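Local coordinates for SidF, inhibitor of growth family, member 3 (Legionella pneumophila subsp. pneumophila, PDB 4FYE), which is a phosphatase that probably removes phosphate from membrane phosphoinositides, acting through its N-terminal domain, at residues Val481-Leu495 against Ile539-Ile553. The protein carries 1 engineered substitution. Numbering follows the deposited sequence.
Sequences VSDLNQQITEKENAL and IKKQESAIYELHNQI
With CG1 anti to its own carbonyl carbon (chi1 -72°) and chi2 extended, Ile488 sends CD1 over one face of the His550 ring, 3.7 Å from the ring centroid and close to the ring normal, a CH-pi contact. The side chains of Ile488 and Leu549 pass each other in opposed directions, CG1 against CB, and Ile488 CD1 also meets Ile553 CD1. The ring is held from helix 438-458, where Asn446 hydrogen-bonds to His550 ND1. Ile488 is a knob in the hole formed by Ile546, Leu549, His550 and Ile553. Ile546 returns the packing, set among Ile488, Lys491, Glu492 and Leu495. The segments 482-495 and 539-553 run antiparallel (164°), their axes approaching to 9.8 Å, and these reciprocal knobs-into-holes are the packing characteristic of an antiparallel coiled coil, consistent with the one predicted for this region. Toward the start of helix 482-514, Val481 CG2 packs on Ile553 CG1, and Leu484 lies across Leu549, CD2 to CD2 3.8 Å. At the other end, Leu495 CD2 lies 3.9 Å from Ile539 CG2, and Leu495 CG touches Gln542 NE2. Lys491, CG anti to the backbone N and its chain bent at chi3 and chi4, brings CD against Ile546 CG1 and CE to 3.5 Å from Ala545 CB.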
loop_
_atom_site.group_PDB
_atom_site.type_symbol
_atom_site.label_atom_id
_atom_site.label_comp_id
_atom_site.label_asym_id
_atom_site.label_seq_id
_atom_site.Cartn_x
_atom_site.Cartn_y
_atom_site.Cartn_z
ATOM N N VAL A 481 -3.524 -33.501 -4.504
ATOM C CA VAL A 481 -4.218 -32.826 -5.584
ATOM C C VAL A 481 -3.276 -32.529 -6.762
ATOM O O VAL A 481 -3.523 -31.650 -7.595
ATOM C CB VAL A 481 -4.898 -31.563 -5.020
ATOM C CG1 VAL A 481 -3.892 -30.435 -4.804
ATOM C CG2 VAL A 481 -6.080 -31.151 -5.879
ATOM N N SER A 482 -2.209 -33.317 -6.830
ATOM C CA SER A 482 -1.134 -33.142 -7.815
ATOM C C SER A 482 -1.695 -33.223 -9.220
ATOM O O SER A 482 -1.230 -32.530 -10.146
ATOM C CB SER A 482 -0.075 -34.231 -7.632
ATOM O OG SER A 482 0.005 -34.668 -6.281
ATOM N N ASP A 483 -2.710 -34.082 -9.330
ATOM C CA ASP A 483 -3.470 -34.315 -10.534
ATOM C C ASP A 483 -4.019 -33.036 -11.137
ATOM O O ASP A 483 -3.574 -32.591 -12.196
ATOM C CB ASP A 483 -4.613 -35.271 -10.226
ATOM C CG ASP A 483 -4.864 -36.226 -11.362
ATOM O OD1 ASP A 483 -4.084 -36.139 -12.349
ATOM O OD2 ASP A 483 -5.805 -37.066 -11.266
ATOM N N LEU A 484 -4.981 -32.432 -10.448
ATOM C CA LEU A 484 -5.570 -31.194 -10.937
ATOM C C LEU A 484 -4.549 -30.060 -11.061
ATOM O O LEU A 484 -4.671 -29.212 -11.946
ATOM C CB LEU A 484 -6.740 -30.788 -10.073
ATOM C CG LEU A 484 -7.868 -31.808 -9.926
ATOM C CD1 LEU A 484 -8.359 -31.805 -8.483
ATOM C CD2 LEU A 484 -9.008 -31.477 -10.880
ATOM N N ASN A 485 -3.539 -30.051 -10.192
ATOM C CA ASN A 485 -2.460 -29.033 -10.277
ATOM C C ASN A 485 -1.704 -29.131 -11.610
ATOM O O ASN A 485 -1.433 -28.108 -12.254
ATOM C CB ASN A 485 -1.501 -29.108 -9.072
ATOM C CG ASN A 485 -1.887 -28.144 -7.953
ATOM O OD1 ASN A 485 -2.282 -27.015 -8.211
ATOM N ND2 ASN A 485 -1.751 -28.579 -6.711
ATOM N N GLN A 486 -1.411 -30.375 -12.023
ATOM C CA GLN A 486 -0.816 -30.680 -13.332
ATOM C C GLN A 486 -1.655 -30.144 -14.497
ATOM O O GLN A 486 -1.148 -29.471 -15.407
ATOM C CB GLN A 486 -0.664 -32.203 -13.489
ATOM C CG GLN A 486 0.355 -32.642 -14.524
ATOM C CD GLN A 486 1.770 -32.261 -14.117
ATOM O OE1 GLN A 486 2.558 -33.129 -13.762
ATOM N NE2 GLN A 486 2.091 -30.957 -14.142
ATOM N N GLN A 487 -2.947 -30.452 -14.437
ATOM C CA GLN A 487 -3.920 -30.007 -15.421
ATOM C C GLN A 487 -4.047 -28.467 -15.531
ATOM O O GLN A 487 -4.470 -27.945 -16.576
ATOM C CB GLN A 487 -5.278 -30.598 -15.044
ATOM C CG GLN A 487 -5.386 -32.123 -15.103
ATOM C CD GLN A 487 -6.859 -32.563 -15.141
ATOM O OE1 GLN A 487 -7.257 -33.499 -14.434
ATOM N NE2 GLN A 487 -7.662 -31.867 -15.958
ATOM N N ILE A 488 -3.714 -27.759 -14.444
ATOM C CA ILE A 488 -3.786 -26.291 -14.401
ATOM C C ILE A 488 -2.524 -25.665 -14.990
ATOM O O ILE A 488 -2.580 -24.779 -15.863
ATOM C CB ILE A 488 -3.990 -25.762 -12.950
ATOM C CG1 ILE A 488 -5.419 -26.032 -12.433
ATOM C CG2 ILE A 488 -3.679 -24.258 -12.845
ATOM C CD1 ILE A 488 -5.619 -25.593 -10.973
ATOM N N THR A 489 -1.378 -26.123 -14.501
ATOM C CA THR A 489 -0.124 -25.560 -14.950
ATOM C C THR A 489 0.103 -25.859 -16.423
ATOM O O THR A 489 0.634 -25.012 -17.141
ATOM C CB THR A 489 1.039 -25.958 -14.042
ATOM O OG1 THR A 489 0.679 -27.153 -13.351
ATOM C CG2 THR A 489 1.258 -24.828 -13.000
ATOM N N GLU A 490 -0.376 -27.016 -16.879
ATOM C CA GLU A 490 -0.511 -27.251 -18.330
ATOM C C GLU A 490 -1.394 -26.178 -19.009
ATOM O O GLU A 490 -0.935 -25.505 -19.956
ATOM C CB GLU A 490 -0.998 -28.678 -18.677
ATOM C CG GLU A 490 0.010 -29.781 -18.422
ATOM C CD GLU A 490 -0.607 -31.184 -18.529
ATOM O OE1 GLU A 490 -1.654 -31.451 -17.889
ATOM O OE2 GLU A 490 -0.040 -32.032 -19.264
ATOM N N LYS A 491 -2.626 -25.968 -18.538
ATOM C CA LYS A 491 -3.412 -24.932 -19.228
ATOM C C LYS A 491 -2.917 -23.501 -19.094
ATOM O O LYS A 491 -3.088 -22.702 -20.017
ATOM C CB LYS A 491 -4.916 -25.011 -19.001
ATOM C CG LYS A 491 -5.646 -24.334 -20.161
ATOM C CD LYS A 491 -7.063 -23.864 -19.806
ATOM C CE LYS A 491 -8.024 -25.008 -19.474
ATOM N NZ LYS A 491 -8.598 -25.747 -20.649
ATOM N N GLU A 492 -2.310 -23.173 -17.961
ATOM C CA GLU A 492 -1.792 -21.814 -17.779
ATOM C C GLU A 492 -0.625 -21.577 -18.729
ATOM O O GLU A 492 -0.459 -20.485 -19.280
ATOM C CB GLU A 492 -1.409 -21.531 -16.324
ATOM C CG GLU A 492 -1.305 -20.035 -16.004
ATOM C CD GLU A 492 -2.574 -19.394 -15.414
ATOM O OE1 GLU A 492 -2.998 -19.730 -14.269
ATOM O OE2 GLU A 492 -3.135 -18.497 -16.085
ATOM N N ASN A 493 0.160 -22.620 -18.963
ATOM C CA ASN A 493 1.165 -22.573 -20.038
ATOM C C ASN A 493 0.645 -22.359 -21.494
ATOM O O ASN A 493 1.252 -21.603 -22.252
ATOM C CB ASN A 493 2.165 -23.704 -19.850
ATOM C CG ASN A 493 3.043 -23.485 -18.601
ATOM O OD1 ASN A 493 3.318 -22.347 -18.200
ATOM N ND2 ASN A 493 3.481 -24.569 -17.988
ATOM N N ALA A 494 -0.517 -22.918 -21.836
ATOM C CA ALA A 494 -1.207 -22.635 -23.122
ATOM C C ALA A 494 -1.591 -21.148 -23.371
ATOM O O ALA A 494 -1.617 -20.655 -24.530
ATOM C CB ALA A 494 -2.441 -23.521 -23.249
ATOM N N LEU A 495 -1.896 -20.459 -22.272
ATOM C CA LEU A 495 -2.269 -19.040 -22.268
ATOM C C LEU A 495 -1.168 -18.063 -22.590
ATOM O O LEU A 495 -1.424 -16.969 -23.112
ATOM C CB LEU A 495 -2.822 -18.654 -20.896
ATOM C CG LEU A 495 -4.326 -18.830 -20.731
ATOM C CD1 LEU A 495 -4.699 -18.494 -19.302
ATOM C CD2 LEU A 495 -5.093 -17.919 -21.683
ATOM N N ILE A 539 -8.821 -15.910 -23.882
ATOM C CA ILE A 539 -8.324 -15.946 -22.522
ATOM C C ILE A 539 -9.491 -16.171 -21.559
ATOM O O ILE A 539 -9.453 -17.110 -20.757
ATOM C CB ILE A 539 -7.568 -14.658 -22.192
ATOM C CG1 ILE A 539 -6.408 -14.495 -23.179
ATOM C CG2 ILE A 539 -7.064 -14.665 -20.741
ATOM C CD1 ILE A 539 -6.148 -13.048 -23.543
ATOM N N LYS A 540 -10.543 -15.358 -21.679
ATOM C CA LYS A 540 -11.777 -15.580 -20.903
ATOM C C LYS A 540 -12.131 -17.053 -20.765
ATOM O O LYS A 540 -12.268 -17.555 -19.640
ATOM C CB LYS A 540 -12.991 -14.857 -21.504
ATOM C CG LYS A 540 -13.055 -13.368 -21.234
ATOM C CD LYS A 540 -13.014 -13.060 -19.751
ATOM C CE LYS A 540 -12.402 -11.684 -19.516
ATOM N NZ LYS A 540 -12.982 -10.705 -20.490
ATOM N N LYS A 541 -12.260 -17.724 -21.911
ATOM C CA LYS A 541 -12.651 -19.141 -21.992
ATOM C C LYS A 541 -11.680 -20.077 -21.240
ATOM O O LYS A 541 -12.103 -20.943 -20.474
ATOM C CB LYS A 541 -12.794 -19.565 -23.470
ATOM C CG LYS A 541 -13.314 -20.985 -23.702
ATOM C CD LYS A 541 -13.266 -21.394 -25.165
ATOM C CE LYS A 541 -13.965 -22.729 -25.380
ATOM N NZ LYS A 541 -13.561 -23.373 -26.673
ATOM N N GLN A 542 -10.384 -19.890 -21.437
ATOM C CA GLN A 542 -9.395 -20.730 -20.746
ATOM C C GLN A 542 -9.325 -20.361 -19.279
ATOM O O GLN A 542 -9.256 -21.245 -18.431
ATOM C CB GLN A 542 -7.992 -20.629 -21.368
ATOM C CG GLN A 542 -7.760 -21.499 -22.581
ATOM C CD GLN A 542 -6.347 -21.318 -23.130
ATOM O OE1 GLN A 542 -6.186 -20.767 -24.218
ATOM N NE2 GLN A 542 -5.310 -21.745 -22.361
ATOM N N GLU A 543 -9.329 -19.062 -18.978
ATOM C CA GLU A 543 -9.463 -18.592 -17.584
ATOM C C GLU A 543 -10.628 -19.356 -16.851
ATOM O O GLU A 543 -10.426 -19.990 -15.792
ATOM C CB GLU A 543 -9.608 -17.061 -17.553
ATOM C CG GLU A 543 -8.285 -16.307 -17.812
ATOM C CD GLU A 543 -8.330 -14.754 -17.693
ATOM O OE1 GLU A 543 -9.427 -14.148 -17.813
ATOM O OE2 GLU A 543 -7.236 -14.125 -17.532
ATOM N N SER A 544 -11.815 -19.380 -17.460
ATOM C CA SER A 544 -12.927 -20.211 -16.951
ATOM C C SER A 544 -12.595 -21.649 -16.579
ATOM O O SER A 544 -12.965 -22.092 -15.493
ATOM C CB SER A 544 -14.086 -20.245 -17.934
ATOM O OG SER A 544 -14.774 -19.024 -17.893
ATOM N N ALA A 545 -11.927 -22.384 -17.463
ATOM C CA ALA A 545 -11.735 -23.806 -17.206
ATOM C C ALA A 545 -10.730 -24.012 -16.076
ATOM O O ALA A 545 -10.870 -24.929 -15.251
ATOM C CB ALA A 545 -11.322 -24.555 -18.474
ATOM N N ILE A 546 -9.721 -23.135 -16.047
ATOM C CA ILE A 546 -8.736 -23.036 -14.952
ATOM C C ILE A 546 -9.410 -22.776 -13.600
ATOM O O ILE A 546 -9.137 -23.468 -12.603
ATOM C CB ILE A 546 -7.704 -21.942 -15.266
ATOM C CG1 ILE A 546 -6.833 -22.404 -16.431
ATOM C CG2 ILE A 546 -6.835 -21.626 -14.049
ATOM C CD1 ILE A 546 -5.902 -21.366 -17.006
ATOM N N TYR A 547 -10.305 -21.793 -13.565
ATOM C CA TYR A 547 -11.104 -21.593 -12.378
ATOM C C TYR A 547 -11.845 -22.876 -11.967
ATOM O O TYR A 547 -11.822 -23.256 -10.779
ATOM C CB TYR A 547 -12.081 -20.443 -12.595
ATOM C CG TYR A 547 -11.439 -19.089 -12.478
ATOM C CD1 TYR A 547 -10.564 -18.814 -11.436
ATOM C CD2 TYR A 547 -11.728 -18.063 -13.393
ATOM C CE1 TYR A 547 -9.975 -17.561 -11.309
ATOM C CE2 TYR A 547 -11.152 -16.796 -13.277
ATOM C CZ TYR A 547 -10.272 -16.545 -12.231
ATOM O OH TYR A 547 -9.652 -15.290 -12.080
ATOM N N GLU A 548 -12.456 -23.552 -12.959
ATOM C CA GLU A 548 -13.301 -24.741 -12.727
ATOM C C GLU A 548 -12.462 -25.755 -11.974
ATOM O O GLU A 548 -12.941 -26.428 -11.057
ATOM C CB GLU A 548 -13.805 -25.360 -14.051
ATOM C CG GLU A 548 -15.114 -24.807 -14.627
ATOM C CD GLU A 548 -16.334 -25.712 -14.384
ATOM O OE1 GLU A 548 -16.474 -26.762 -15.072
ATOM O OE2 GLU A 548 -17.179 -25.358 -13.522
ATOM N N LEU A 549 -11.188 -25.823 -12.356
ATOM C CA LEU A 549 -10.244 -26.760 -11.753
ATOM C C LEU A 549 -9.881 -26.345 -10.325
ATOM O O LEU A 549 -9.907 -27.190 -9.395
ATOM C CB LEU A 549 -9.013 -26.893 -12.644
ATOM C CG LEU A 549 -9.299 -27.652 -13.949
ATOM C CD1 LEU A 549 -8.087 -27.684 -14.885
ATOM C CD2 LEU A 549 -9.799 -29.062 -13.652
ATOM N N HIS A 550 -9.576 -25.043 -10.155
ATOM C CA HIS A 550 -9.347 -24.494 -8.836
ATOM C C HIS A 550 -10.513 -24.812 -7.950
ATOM O O HIS A 550 -10.329 -25.266 -6.817
ATOM C CB HIS A 550 -9.059 -22.979 -8.846
ATOM C CG HIS A 550 -7.585 -22.631 -9.086
ATOM N ND1 HIS A 550 -6.593 -23.038 -8.269
ATOM C CD2 HIS A 550 -6.964 -21.913 -10.102
ATOM C CE1 HIS A 550 -5.394 -22.628 -8.742
ATOM N NE2 HIS A 550 -5.623 -21.934 -9.861
ATOM N N ASN A 551 -11.725 -24.620 -8.456
ATOM C CA ASN A 551 -12.900 -24.850 -7.613
ATOM C C ASN A 551 -12.967 -26.303 -7.148
ATOM O O ASN A 551 -13.374 -26.584 -6.032
ATOM C CB ASN A 551 -14.192 -24.365 -8.293
ATOM C CG ASN A 551 -14.247 -22.830 -8.388
ATOM O OD1 ASN A 551 -14.788 -22.247 -9.337
ATOM N ND2 ASN A 551 -13.661 -22.167 -7.399
ATOM N N GLN A 552 -12.494 -27.223 -7.971
ATOM C CA GLN A 552 -12.461 -28.615 -7.525
ATOM C C GLN A 552 -11.380 -28.835 -6.457
ATOM O O GLN A 552 -11.556 -29.633 -5.524
ATOM C CB GLN A 552 -12.248 -29.570 -8.703
ATOM C CG GLN A 552 -13.416 -29.671 -9.677
ATOM C CD GLN A 552 -12.996 -30.430 -10.928
ATOM O OE1 GLN A 552 -12.746 -31.645 -10.885
ATOM N NE2 GLN A 552 -12.879 -29.704 -12.044
ATOM N N ILE A 553 -10.265 -28.121 -6.584
ATOM C CA ILE A 553 -9.220 -28.238 -5.565
ATOM C C ILE A 553 -9.695 -27.697 -4.205
ATOM O O ILE A 553 -9.495 -28.319 -3.150
ATOM C CB ILE A 553 -7.918 -27.584 -6.040
ATOM C CG1 ILE A 553 -7.372 -28.419 -7.202
ATOM C CG2 ILE A 553 -6.931 -27.416 -4.882
ATOM C CD1 ILE A 553 -6.119 -27.904 -7.879
#